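Local coordinates for ankyrin-repeat protein (Cryptosporidium parvum, PDB 2W4S), which probably binds RNA through an all-helical domain related to the RNA-binding domain of the snRNA and snoRNA transport factor PHAX, at residues C[39-44]-C[71-76]; C[9-14]-C[25-30]; C[47-52]-C[63-68]. One frame throughout, in Å; residues are numbered along the deposited sequence.

Contact 1. Residues C[39-44]-C[71-76]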
ATOM      1  N   LEU C  39      -6.214  -4.635  -3.101  1.00 38.74           N
ATOM      2  CA  LEU C  39      -4.860  -4.103  -3.216  1.00 39.30           C
ATOM      3  C   LEU C  39      -4.567  -3.573  -4.608  1.00 39.02           C
ATOM      4  O   LEU C  39      -3.967  -2.501  -4.745  1.00 39.19           O
ATOM      5  CB  LEU C  39      -3.797  -5.127  -2.792  1.00 39.70           C
ATOM      6  CG  LEU C  39      -3.158  -5.040  -1.400  1.00 40.68           C
ATOM      7  CD1 LEU C  39      -2.027  -6.059  -1.284  1.00 41.74           C
ATOM      8  CD2 LEU C  39      -2.625  -3.642  -1.085  1.00 39.98           C
ATOM      9  N   GLN C  40      -5.002  -4.310  -5.626  1.00 38.82           N
ATOM     10  CA  GLN C  40      -4.911  -3.867  -7.038  1.00 39.26           C
ATOM     11  C   GLN C  40      -5.605  -2.539  -7.275  1.00 37.91           C
ATOM     12  O   GLN C  40      -5.118  -1.725  -8.059  1.00 38.38           O
ATOM     13  CB  GLN C  40      -5.491  -4.897  -8.010  1.00 38.69           C
ATOM     14  CG  GLN C  40      -4.573  -6.067  -8.328  1.00 40.81           C
ATOM     15  CD  GLN C  40      -5.209  -7.103  -9.282  1.00 42.45           C
ATOM     16  OE1 GLN C  40      -5.001  -8.323  -9.142  1.00 45.96           O
ATOM     17  NE2 GLN C  40      -5.988  -6.614 -10.253  1.00 46.88           N
ATOM     18  N   LEU C  41      -6.739  -2.326  -6.608  1.00 36.70           N
ATOM     19  CA  LEU C  41      -7.460  -1.047  -6.692  1.00 35.43           C
ATOM     20  C   LEU C  41      -6.653   0.108  -6.027  1.00 34.80           C
ATOM     21  O   LEU C  41      -6.613   1.237  -6.534  1.00 34.17           O
ATOM     22  CB  LEU C  41      -8.826  -1.210  -6.029  1.00 35.12           C
ATOM     23  CG  LEU C  41     -10.078  -0.453  -6.442  1.00 35.96           C
ATOM     24  CD1 LEU C  41     -10.368  -0.558  -7.955  1.00 37.22           C
ATOM     25  CD2 LEU C  41     -11.211  -1.047  -5.654  1.00 34.81           C
ATOM     26  N   TYR C  42      -6.031  -0.198  -4.885  1.00 33.43           N
ATOM     27  CA  TYR C  42      -5.240   0.770  -4.120  1.00 32.33           C
ATOM     28  C   TYR C  42      -4.034   1.170  -4.952  1.00 32.21           C
ATOM     29  O   TYR C  42      -3.749   2.356  -5.139  1.00 30.84           O
ATOM     30  CB  TYR C  42      -4.838   0.171  -2.767  1.00 30.93           C
ATOM     31  CG  TYR C  42      -3.798   0.963  -2.023  1.00 29.78           C
ATOM     32  CD1 TYR C  42      -3.989   2.305  -1.769  1.00 28.48           C
ATOM     33  CD2 TYR C  42      -2.626   0.365  -1.569  1.00 28.95           C
ATOM     34  CE1 TYR C  42      -3.049   3.042  -1.110  1.00 28.82           C
ATOM     35  CE2 TYR C  42      -1.650   1.109  -0.881  1.00 28.58           C
ATOM     36  CZ  TYR C  42      -1.878   2.443  -0.659  1.00 28.49           C
ATOM     37  OH  TYR C  42      -0.982   3.212   0.014  1.00 27.44           O
ATOM     38  N   GLU C  43      -3.379   0.154  -5.509  1.00 33.15           N
ATOM     39  CA  GLU C  43      -2.264   0.350  -6.421  1.00 34.12           C
ATOM     40  C   GLU C  43      -2.621   1.203  -7.623  1.00 34.19           C
ATOM     41  O   GLU C  43      -1.854   2.125  -7.980  1.00 34.41           O
ATOM     42  CB  GLU C  43      -1.724  -0.977  -6.924  1.00 34.63           C
ATOM     43  CG  GLU C  43      -0.566  -0.740  -7.845  1.00 38.72           C
ATOM     44  CD  GLU C  43      -0.179  -1.947  -8.647  1.00 45.36           C
ATOM     45  OE1 GLU C  43      -0.995  -2.902  -8.772  1.00 47.58           O
ATOM     46  OE2 GLU C  43       0.969  -1.926  -9.157  1.00 47.32           O
ATOM     47  N   ASN C  44      -3.764   0.892  -8.249  1.00 34.13           N
ATOM     48  CA  ASN C  44      -4.222   1.608  -9.436  1.00 34.06           C
ATOM     49  C   ASN C  44      -4.515   3.050  -9.139  1.00 33.59           C
ATOM     50  O   ASN C  44      -4.202   3.909  -9.949  1.00 34.01           O
ATOM     51  CB  ASN C  44      -5.433   0.928 -10.065  1.00 35.12           C
ATOM     52  CG  ASN C  44      -5.064  -0.357 -10.793  1.00 37.57           C
ATOM     53  OD1 ASN C  44      -3.982  -0.461 -11.378  1.00 42.79           O
ATOM     54  ND2 ASN C  44      -5.942  -1.362 -10.729  1.00 39.30           N
ATOM     55  N   TYR C  71     -13.918   6.369  -7.587  1.00 33.41           N
ATOM     56  CA  TYR C  71     -14.141   6.387  -9.033  1.00 32.69           C
ATOM     57  C   TYR C  71     -13.719   5.048  -9.665  1.00 32.41           C
ATOM     58  O   TYR C  71     -14.386   4.531 -10.528  1.00 32.97           O
ATOM     59  CB  TYR C  71     -13.344   7.562  -9.646  1.00 32.52           C
ATOM     60  CG  TYR C  71     -12.992   7.366 -11.088  1.00 31.22           C
ATOM     61  CD1 TYR C  71     -13.938   7.578 -12.069  1.00 30.29           C
ATOM     62  CD2 TYR C  71     -11.732   6.938 -11.467  1.00 29.70           C
ATOM     63  CE1 TYR C  71     -13.658   7.368 -13.401  1.00 30.66           C
ATOM     64  CE2 TYR C  71     -11.432   6.740 -12.796  1.00 31.64           C
ATOM     65  CZ  TYR C  71     -12.412   6.957 -13.762  1.00 31.61           C
ATOM     66  OH  TYR C  71     -12.164   6.768 -15.102  1.00 31.99           O
ATOM     67  N   LEU C  72     -12.594   4.495  -9.228  1.00 32.42           N
ATOM     68  CA  LEU C  72     -12.102   3.209  -9.730  1.00 31.82           C
ATOM     69  C   LEU C  72     -12.992   2.025  -9.347  1.00 31.46           C
ATOM     70  O   LEU C  72     -13.139   1.075 -10.100  1.00 30.92           O
ATOM     71  CB  LEU C  72     -10.715   2.988  -9.180  1.00 31.87           C
ATOM     72  CG  LEU C  72      -9.523   3.073 -10.123  1.00 32.22           C
ATOM     73  CD1 LEU C  72      -9.854   3.788 -11.424  1.00 30.47           C
ATOM     74  CD2 LEU C  72      -8.284   3.650  -9.400  1.00 27.50           C
ATOM     75  N   LEU C  73     -13.561   2.108  -8.157  1.00 31.78           N
ATOM     76  CA  LEU C  73     -14.409   1.091  -7.593  1.00 32.27           C
ATOM     77  C   LEU C  73     -15.703   1.119  -8.379  1.00 32.47           C
ATOM     78  O   LEU C  73     -16.245   0.080  -8.755  1.00 32.13           O
ATOM     79  CB  LEU C  73     -14.640   1.441  -6.128  1.00 31.98           C
ATOM     80  CG  LEU C  73     -15.414   0.507  -5.207  1.00 33.80           C
ATOM     81  CD1 LEU C  73     -14.806  -0.918  -5.161  1.00 34.85           C
ATOM     82  CD2 LEU C  73     -15.467   1.111  -3.796  1.00 33.29           C
ATOM     83  N   LYS C  74     -16.150   2.337  -8.677  1.00 32.57           N
ATOM     84  CA  LYS C  74     -17.337   2.549  -9.456  1.00 33.08           C
ATOM     85  C   LYS C  74     -17.130   2.055 -10.882  1.00 33.77           C
ATOM     86  O   LYS C  74     -18.095   1.628 -11.535  1.00 33.62           O
ATOM     87  CB  LYS C  74     -17.735   4.022  -9.454  1.00 32.83           C
ATOM     88  CG  LYS C  74     -18.997   4.291 -10.278  1.00 35.76           C
ATOM     89  CD  LYS C  74     -19.484   5.729 -10.133  1.00 40.12           C
ATOM     90  CE  LYS C  74     -20.886   5.878 -10.702  1.00 42.32           C
ATOM     91  NZ  LYS C  74     -21.114   7.283 -11.187  1.00 44.76           N
ATOM     92  N   GLN C  75     -15.878   2.103 -11.356  1.00 34.02           N
ATOM     93  CA  GLN C  75     -15.530   1.513 -12.639  1.00 34.69           C
ATOM     94  C   GLN C  75     -15.657  -0.006 -12.610  1.00 34.43           C
ATOM     95  O   GLN C  75     -15.942  -0.625 -13.645  1.00 34.86           O
ATOM     96  CB  GLN C  75     -14.137   1.951 -13.125  1.00 34.85           C
ATOM     97  CG  GLN C  75     -14.137   3.361 -13.714  1.00 37.08           C
ATOM     98  CD  GLN C  75     -15.295   3.578 -14.699  1.00 40.27           C
ATOM     99  OE1 GLN C  75     -16.294   4.238 -14.384  1.00 41.26           O
ATOM    100  NE2 GLN C  75     -15.165   3.011 -15.895  1.00 42.51           N
ATOM    101  N   LEU C  76     -15.516  -0.603 -11.431  1.00 33.92           N
ATOM    102  CA  LEU C  76     -15.716  -2.047 -11.325  1.00 34.04           C
ATOM    103  C   LEU C  76     -17.185  -2.420 -11.541  1.00 33.46           C
ATOM    104  O   LEU C  76     -17.492  -3.463 -12.135  1.00 33.20           O
ATOM    105  CB  LEU C  76     -15.148  -2.607 -10.013  1.00 34.60           C
ATOM    106  CG  LEU C  76     -13.615  -2.597  -9.818  1.00 34.29           C
ATOM    107  CD1 LEU C  76     -13.288  -3.323  -8.526  1.00 35.32           C
ATOM    108  CD2 LEU C  76     -12.864  -3.286 -10.930  1.00 35.24           C
TER
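Leu41 reaches across to Leu72, Leu73 and Leu76, and its two methyls divide these partners between them. CD1 of Leu41 takes the first and last: it lies 3.8 Å from CB of Leu72, where the two side chains pass in opposite directions, and 4.1 Å from CD1 of Leu76, one helical turn further on. CD2 of Leu41 turns to the remaining leucine and meets CD1 of Leu73 at 3.6 Å, those two side chains crossing at about a right angle. In Leu73 the first torsion sets CG anti to the backbone N (chi1 -175°), and chi2 (56°) then carries CD1 to Leu41. This is apolar packing between helices 24-50 and 65-78 of the PHAX-type RNA-binding domain. The short segments run at 131° to each other, nearer antiparallel than parallel, and their axes come within 10.3 Å; Leu41 and Leu72 have the nearest CA atoms. Ile33, about two turns earlier in helix 24-50, also touches Leu41, while Trp87 and Ile90 of helix 84-91 pack on Leu73. A second, smaller group of contacts is made by Leu72 with Asn44. CD2 of Leu72 rests 3.8 Å from the backbone C of Asn44 and 4.0 Å from its CB, so a methyl here meets backbone and the root of a polar side chain, not the amide tip. Tyr42, whose CB is directed away from helix 65-78, instead hydrogen-bonds through OH with OH of Tyr42 of the second subunit, and Glu43 OE2 bonds with Thr16 OG1 of that subunit.

Contact 2. Residues C[9-14]-C[25-30]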
ATOM      1  N   ILE C   9      -4.408  -6.663   7.536  1.00 35.49           N
ATOM      2  CA  ILE C   9      -3.235  -5.959   7.070  1.00 33.30           C
ATOM      3  C   ILE C   9      -3.527  -5.200   5.791  1.00 32.23           C
ATOM      4  O   ILE C   9      -3.171  -4.026   5.664  1.00 32.35           O
ATOM      5  CB  ILE C   9      -2.061  -6.939   6.939  1.00 33.25           C
ATOM      6  CG1 ILE C   9      -1.692  -7.443   8.340  1.00 31.96           C
ATOM      7  CG2 ILE C   9      -0.871  -6.275   6.295  1.00 32.48           C
ATOM      8  CD1 ILE C   9      -1.191  -8.833   8.377  1.00 30.40           C
ATOM      9  N   VAL C  10      -4.202  -5.853   4.853  1.00 30.78           N
ATOM     10  CA  VAL C  10      -4.604  -5.177   3.628  1.00 29.31           C
ATOM     11  C   VAL C  10      -5.520  -3.999   3.994  1.00 28.72           C
ATOM     12  O   VAL C  10      -5.311  -2.876   3.525  1.00 28.29           O
ATOM     13  CB  VAL C  10      -5.231  -6.170   2.630  1.00 29.26           C
ATOM     14  CG1 VAL C  10      -5.735  -5.471   1.382  1.00 27.35           C
ATOM     15  CG2 VAL C  10      -4.192  -7.215   2.246  1.00 29.24           C
ATOM     16  N   LEU C  11      -6.473  -4.263   4.884  1.00 27.89           N
ATOM     17  CA  LEU C  11      -7.380  -3.261   5.416  1.00 28.07           C
ATOM     18  C   LEU C  11      -6.691  -2.004   5.868  1.00 28.09           C
ATOM     19  O   LEU C  11      -7.017  -0.919   5.361  1.00 28.63           O
ATOM     20  CB  LEU C  11      -8.197  -3.830   6.585  1.00 28.26           C
ATOM     21  CG  LEU C  11      -9.194  -2.914   7.308  1.00 28.70           C
ATOM     22  CD1 LEU C  11     -10.152  -2.284   6.334  1.00 29.24           C
ATOM     23  CD2 LEU C  11      -9.955  -3.712   8.343  1.00 29.25           C
ATOM     24  N   ASN C  12      -5.762  -2.157   6.821  1.00 27.51           N
ATOM     25  CA  ASN C  12      -4.988  -1.047   7.373  1.00 27.49           C
ATOM     26  C   ASN C  12      -4.074  -0.390   6.364  1.00 27.99           C
ATOM     27  O   ASN C  12      -3.987   0.830   6.331  1.00 29.15           O
ATOM     28  CB  ASN C  12      -4.161  -1.474   8.600  1.00 26.58           C
ATOM     29  CG  ASN C  12      -5.025  -1.884   9.764  1.00 25.32           C
ATOM     30  OD1 ASN C  12      -6.234  -1.665   9.760  1.00 26.38           O
ATOM     31  ND2 ASN C  12      -4.420  -2.498  10.760  1.00 22.54           N
ATOM     32  N   THR C  13      -3.370  -1.177   5.559  1.00 28.08           N
ATOM     33  CA  THR C  13      -2.570  -0.593   4.498  1.00 28.53           C
ATOM     34  C   THR C  13      -3.414   0.337   3.619  1.00 28.90           C
ATOM     35  O   THR C  13      -3.017   1.485   3.378  1.00 28.53           O
ATOM     36  CB  THR C  13      -1.947  -1.668   3.635  1.00 28.79           C
ATOM     37  OG1 THR C  13      -1.016  -2.409   4.426  1.00 30.33           O
ATOM     38  CG2 THR C  13      -1.232  -1.063   2.410  1.00 27.67           C
ATOM     39  N   ILE C  14      -4.556  -0.154   3.131  1.00 28.73           N
ATOM     40  CA  ILE C  14      -5.392   0.648   2.245  1.00 29.87           C
ATOM     41  C   ILE C  14      -5.933   1.855   3.028  1.00 30.76           C
ATOM     42  O   ILE C  14      -5.918   2.994   2.536  1.00 30.11           O
ATOM     43  CB  ILE C  14      -6.559  -0.196   1.640  1.00 30.54           C
ATOM     44  CG1 ILE C  14      -5.988  -1.411   0.866  1.00 30.87           C
ATOM     45  CG2 ILE C  14      -7.462   0.650   0.779  1.00 27.94           C
ATOM     46  CD1 ILE C  14      -7.015  -2.256   0.179  1.00 29.85           C
ATOM     47  N   PHE C  25     -15.978   1.216   5.567  1.00 44.07           N
ATOM     48  CA  PHE C  25     -16.115   1.303   4.108  1.00 43.12           C
ATOM     49  C   PHE C  25     -15.065   0.465   3.370  1.00 42.17           C
ATOM     50  O   PHE C  25     -15.371  -0.195   2.379  1.00 42.97           O
ATOM     51  CB  PHE C  25     -16.153   2.758   3.591  1.00 43.19           C
ATOM     52  CG  PHE C  25     -15.907   2.869   2.102  1.00 43.85           C
ATOM     53  CD1 PHE C  25     -16.904   2.581   1.176  1.00 45.47           C
ATOM     54  CD2 PHE C  25     -14.659   3.253   1.627  1.00 44.14           C
ATOM     55  CE1 PHE C  25     -16.639   2.683  -0.200  1.00 45.14           C
ATOM     56  CE2 PHE C  25     -14.401   3.353   0.275  1.00 44.16           C
ATOM     57  CZ  PHE C  25     -15.382   3.065  -0.636  1.00 44.53           C
ATOM     58  N   ILE C  26     -13.834   0.466   3.849  1.00 40.68           N
ATOM     59  CA  ILE C  26     -12.823  -0.363   3.212  1.00 39.38           C
ATOM     60  C   ILE C  26     -13.011  -1.842   3.590  1.00 38.67           C
ATOM     61  O   ILE C  26     -12.842  -2.719   2.747  1.00 38.66           O
ATOM     62  CB  ILE C  26     -11.387   0.183   3.490  1.00 39.36           C
ATOM     63  CG1 ILE C  26     -11.254   1.599   2.921  1.00 39.09           C
ATOM     64  CG2 ILE C  26     -10.313  -0.744   2.955  1.00 38.19           C
ATOM     65  CD1 ILE C  26     -11.225   1.689   1.399  1.00 40.15           C
ATOM     66  N   ALA C  27     -13.376  -2.119   4.843  1.00 37.67           N
ATOM     67  CA  ALA C  27     -13.789  -3.481   5.241  1.00 37.37           C
ATOM     68  C   ALA C  27     -14.865  -4.090   4.304  1.00 37.42           C
ATOM     69  O   ALA C  27     -14.791  -5.259   3.925  1.00 37.62           O
ATOM     70  CB  ALA C  27     -14.275  -3.490   6.681  1.00 36.75           C
ATOM     71  N   ARG C  28     -15.857  -3.292   3.925  1.00 36.94           N
ATOM     72  CA  ARG C  28     -16.888  -3.773   3.012  1.00 36.84           C
ATOM     73  C   ARG C  28     -16.345  -4.061   1.603  1.00 36.73           C
ATOM     74  O   ARG C  28     -16.747  -5.040   0.983  1.00 36.98           O
ATOM     75  CB  ARG C  28     -18.137  -2.874   3.049  1.00 36.54           C
ATOM     76  CG  ARG C  28     -18.864  -2.945   4.431  1.00 36.31           C
ATOM     77  CD  ARG C  28     -20.146  -2.118   4.557  1.00 37.19           C
ATOM     78  NE  ARG C  28     -19.985  -0.737   4.107  1.00 41.02           N
ATOM     79  CZ  ARG C  28     -19.779   0.324   4.892  1.00 42.51           C
ATOM     80  NH1 ARG C  28     -19.699   0.201   6.207  1.00 42.93           N
ATOM     81  NH2 ARG C  28     -19.633   1.531   4.349  1.00 44.07           N
ATOM     82  N   VAL C  29     -15.396  -3.268   1.115  1.00 36.63           N
ATOM     83  CA  VAL C  29     -14.768  -3.577  -0.186  1.00 36.29           C
ATOM     84  C   VAL C  29     -14.008  -4.905  -0.158  1.00 36.28           C
ATOM     85  O   VAL C  29     -14.172  -5.739  -1.056  1.00 36.42           O
ATOM     86  CB  VAL C  29     -13.819  -2.464  -0.654  1.00 36.41           C
ATOM     87  CG1 VAL C  29     -13.128  -2.855  -1.970  1.00 36.17           C
ATOM     88  CG2 VAL C  29     -14.568  -1.145  -0.809  1.00 35.38           C
ATOM     89  N   ILE C  30     -13.185  -5.092   0.872  1.00 36.63           N
ATOM     90  CA  ILE C  30     -12.433  -6.343   1.082  1.00 36.60           C
ATOM     91  C   ILE C  30     -13.362  -7.554   1.211  1.00 37.05           C
ATOM     92  O   ILE C  30     -13.118  -8.590   0.578  1.00 36.83           O
ATOM     93  CB  ILE C  30     -11.485  -6.237   2.289  1.00 36.66           C
ATOM     94  CG1 ILE C  30     -10.296  -5.334   1.931  1.00 36.08           C
ATOM     95  CG2 ILE C  30     -11.004  -7.610   2.742  1.00 36.04           C
ATOM     96  CD1 ILE C  30      -9.534  -4.810   3.124  1.00 35.91           C
TER
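Next to Ile26 and Ala27, which touch Leu11, lie the flat groups of segment 25-30. One face of the Phe25 ring has CG2 of Val29 4.3 Å above it, offset toward the rim. The Arg28 guanidinium has CA of Phe25 3.5 Å above one face, likewise off centre; its NH1 forms a salt bridge with Glu24 and its NH2 hydrogen-bonds Ile90 O. The interface itself is aliphatic. Leu11 holds CG anti to the backbone N (chi1 179°), and its CD1 ends 3.7 Å from CG2 of Ile26 and 3.6 Å from the backbone N of Ala27. That same CG2 of Ile26 also meets CG2 of Ile14 at 3.8 Å, so one methyl is shared by Leu11 and Ile14. A turn along, CD1 of Ile30 presses on the backbone, 3.5 Å from CA of Leu11, and touches the CB of that residue and CG1 of Val10. On the other flank of helix 6-18, Ile9 O receives both N and OG1 of Thr13 from opposite faces of its carbonyl plane, OG1 standing 39° out of it. The aliphatic contacts join two consecutive helices, 6-18 and 24-50, whose segments 9-14 and 25-30 run at 133° to each other. Phe69 of helix 65-78 also packs on Ile26, while Cys70 and Leu73 of that helix and Ile90 of helix 84-91 cover Phe25.

Contact 3. Residues C[47-52]-C[63-68]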
ATOM      1  N   LYS C  47      -1.249   4.705  -8.995  1.00 34.62           N
ATOM      2  CA  LYS C  47      -0.683   4.944 -10.358  1.00 35.36           C
ATOM      3  C   LYS C  47      -1.255   6.189 -10.989  1.00 35.64           C
ATOM      4  O   LYS C  47      -0.510   7.014 -11.565  1.00 36.44           O
ATOM      5  CB  LYS C  47      -0.916   3.771 -11.302  1.00 35.44           C
ATOM      6  CG  LYS C  47      -0.110   2.569 -10.940  1.00 35.90           C
ATOM      7  CD  LYS C  47      -0.181   1.497 -11.982  1.00 39.54           C
ATOM      8  CE  LYS C  47       0.691   0.337 -11.508  1.00 41.80           C
ATOM      9  NZ  LYS C  47       0.998  -0.629 -12.591  1.00 43.00           N
ATOM     10  N   VAL C  48      -2.569   6.328 -10.844  1.00 35.34           N
ATOM     11  CA  VAL C  48      -3.289   7.531 -11.231  1.00 35.41           C
ATOM     12  C   VAL C  48      -2.745   8.757 -10.503  1.00 35.63           C
ATOM     13  O   VAL C  48      -2.544   9.806 -11.124  1.00 36.02           O
ATOM     14  CB  VAL C  48      -4.843   7.406 -10.985  1.00 35.37           C
ATOM     15  CG1 VAL C  48      -5.524   8.718 -11.286  1.00 34.39           C
ATOM     16  CG2 VAL C  48      -5.445   6.321 -11.845  1.00 34.78           C
ATOM     17  N   GLU C  49      -2.516   8.643  -9.193  1.00 35.81           N
ATOM     18  CA  GLU C  49      -1.926   9.751  -8.464  1.00 35.84           C
ATOM     19  C   GLU C  49      -0.523  10.052  -9.003  1.00 35.64           C
ATOM     20  O   GLU C  49      -0.194  11.221  -9.202  1.00 35.50           O
ATOM     21  CB  GLU C  49      -1.949   9.523  -6.958  1.00 35.97           C
ATOM     22  CG  GLU C  49      -3.375   9.570  -6.364  1.00 37.65           C
ATOM     23  CD  GLU C  49      -3.985  10.977  -6.390  1.00 40.13           C
ATOM     24  OE1 GLU C  49      -3.617  11.823  -5.537  1.00 42.08           O
ATOM     25  OE2 GLU C  49      -4.834  11.241  -7.268  1.00 40.71           O
ATOM     26  N   ASN C  50       0.271   9.020  -9.301  1.00 35.72           N
ATOM     27  CA  ASN C  50       1.612   9.240  -9.867  1.00 36.62           C
ATOM     28  C   ASN C  50       1.568   9.921 -11.241  1.00 36.45           C
ATOM     29  O   ASN C  50       2.462  10.680 -11.587  1.00 35.95           O
ATOM     30  CB  ASN C  50       2.432   7.944  -9.916  1.00 36.95           C
ATOM     31  CG  ASN C  50       2.716   7.369  -8.531  1.00 38.62           C
ATOM     32  OD1 ASN C  50       2.674   8.077  -7.524  1.00 41.03           O
ATOM     33  ND2 ASN C  50       3.015   6.076  -8.480  1.00 39.66           N
ATOM     34  N   SER C  51       0.502   9.673 -11.998  1.00 36.50           N
ATOM     35  CA  SER C  51       0.299  10.333 -13.287  1.00 36.85           C
ATOM     36  C   SER C  51      -0.251  11.740 -13.185  1.00 36.85           C
ATOM     37  O   SER C  51      -0.688  12.289 -14.184  1.00 37.54           O
ATOM     38  CB  SER C  51      -0.671   9.531 -14.149  1.00 36.83           C
ATOM     39  OG  SER C  51      -0.066   8.339 -14.568  1.00 38.31           O
ATOM     40  N   GLY C  52      -0.281  12.316 -11.995  1.00 36.93           N
ATOM     41  CA  GLY C  52      -0.840  13.656 -11.841  1.00 36.78           C
ATOM     42  C   GLY C  52      -2.327  13.723 -11.497  1.00 36.64           C
ATOM     43  O   GLY C  52      -2.929  14.754 -11.654  1.00 37.37           O
ATOM     44  N   LYS C  63      -8.852  15.394  -7.324  1.00 36.96           N
ATOM     45  CA  LYS C  63      -9.523  14.511  -6.405  1.00 36.05           C
ATOM     46  C   LYS C  63      -8.476  14.061  -5.397  1.00 36.13           C
ATOM     47  O   LYS C  63      -7.320  13.827  -5.764  1.00 36.74           O
ATOM     48  CB  LYS C  63     -10.002  13.283  -7.158  1.00 35.77           C
ATOM     49  CG  LYS C  63     -11.284  13.427  -7.955  1.00 34.53           C
ATOM     50  CD  LYS C  63     -11.425  12.201  -8.817  1.00 32.31           C
ATOM     51  CE  LYS C  63     -12.830  11.760  -8.954  1.00 36.96           C
ATOM     52  NZ  LYS C  63     -13.654  12.632  -9.815  1.00 37.89           N
ATOM     53  N   THR C  64      -8.854  13.928  -4.134  1.00 35.72           N
ATOM     54  CA  THR C  64      -8.000  13.229  -3.169  1.00 35.04           C
ATOM     55  C   THR C  64      -7.862  11.782  -3.659  1.00 35.26           C
ATOM     56  O   THR C  64      -8.625  11.344  -4.523  1.00 35.88           O
ATOM     57  CB  THR C  64      -8.652  13.213  -1.766  1.00 35.35           C
ATOM     58  OG1 THR C  64      -9.699  12.238  -1.741  1.00 33.13           O
ATOM     59  CG2 THR C  64      -9.230  14.602  -1.406  1.00 33.84           C
ATOM     60  N   ILE C  65      -6.913  11.034  -3.120  1.00 34.90           N
ATOM     61  CA  ILE C  65      -6.711   9.651  -3.532  1.00 34.71           C
ATOM     62  C   ILE C  65      -7.886   8.778  -3.057  1.00 34.81           C
ATOM     63  O   ILE C  65      -8.229   7.762  -3.689  1.00 35.66           O
ATOM     64  CB  ILE C  65      -5.300   9.119  -3.097  1.00 34.69           C
ATOM     65  CG1 ILE C  65      -5.119   7.635  -3.450  1.00 34.62           C
ATOM     66  CG2 ILE C  65      -5.030   9.395  -1.615  1.00 33.23           C
ATOM     67  CD1 ILE C  65      -3.642   7.158  -3.370  1.00 35.26           C
ATOM     68  N   GLY C  66      -8.537   9.188  -1.974  1.00 34.35           N
ATOM     69  CA  GLY C  66      -9.805   8.563  -1.598  1.00 34.33           C
ATOM     70  C   GLY C  66     -10.851   8.657  -2.718  1.00 34.26           C
ATOM     71  O   GLY C  66     -11.531   7.674  -3.036  1.00 34.23           O
ATOM     72  N   GLY C  67     -10.970   9.834  -3.327  1.00 33.44           N
ATOM     73  CA  GLY C  67     -11.913  10.022  -4.413  1.00 33.12           C
ATOM     74  C   GLY C  67     -11.570   9.207  -5.645  1.00 33.29           C
ATOM     75  O   GLY C  67     -12.477   8.693  -6.326  1.00 33.21           O
ATOM     76  N   VAL C  68     -10.266   9.078  -5.931  1.00 32.86           N
ATOM     77  CA  VAL C  68      -9.800   8.294  -7.079  1.00 32.28           C
ATOM     78  C   VAL C  68     -10.227   6.829  -6.913  1.00 33.02           C
ATOM     79  O   VAL C  68     -10.813   6.234  -7.821  1.00 33.34           O
ATOM     80  CB  VAL C  68      -8.261   8.404  -7.297  1.00 32.10           C
ATOM     81  CG1 VAL C  68      -7.781   7.366  -8.324  1.00 30.65           C
ATOM     82  CG2 VAL C  68      -7.858   9.822  -7.763  1.00 30.09           C
TER
HETATM   83  O   HOH W   1      -6.335  13.195  -8.196  1.00 35.09           O
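Segments 47-52 and 63-68 face each other with CA atoms nearest at Glu49 and Ile65 (6.9 Å), one helix ending where the other begins. Helix 24-50 closes in a Schellman motif: Gly52, at a positive phi of 92°, is its C-prime residue, with Gly52 N bonded to Glu49 O and Gly53 N to Val48 O. Helix 65-78 opens with Thr64 as N-cap, whose OG1 accepts from Gly67 N in a fairly straight bond of 158°. In this RNA-binding domain the end of helix 24-50 and the start of helix 65-78 meet here, where the loop between them leaves and returns. Glu49 carries most of the contact. Its chain is bent at chi2 (-69°), which turns CD back over Ile65; CG of Glu49 lies 3.8 Å from CB of Ile65, and the two side chains pass at a slant. Aliphatic carbons of the glutamate thereby serve as apolar packing, while the carboxylate finds its polar partners in Arg62 and a water. OE1 makes a salt bridge with Arg62 in the loop just ahead of the second helix, and this pairing would be expected to keep the carboxylate charged. OE2 additionally lies against CG2 of Val68 at 3.4 Å, a carbon-oxygen contact. Further back, CG1 of Val48 meets CG1 of Val68 at 4.0 Å, and Leu54 of the loop also touches Val48. Ala45 and Met46 of helix 24-50 continue the packing on Ile65. Glu49 OE2 and Lys63 O stand too far apart to bond directly, and a single water spans the gap, hydrogen-bonded to Glu49 OE2 at 2.6 Å and to Lys63 O at 2.7 Å.

Helix 24-50 takes part in all three contacts: its start packs on helix 6-18 in contact 2, its middle on helix 65-78 in contact 1, and its end on the beginning of that same helix in contact 3. Along the chain, contact 2 closes before the other two open, and contact 3 is nested inside the loop closed by contact 1. The centres of contacts 1 and 2 are about 12 Å apart and those of contacts 1 and 3 about 11 Å. The centres of contacts 2 and 3 are about 18 Å apart, on opposite sides of the chain's centre. Leu73 of contact 1 touches Phe25 and Val29 of contact 2, joining them into one core, and all three contacts reach the second subunit.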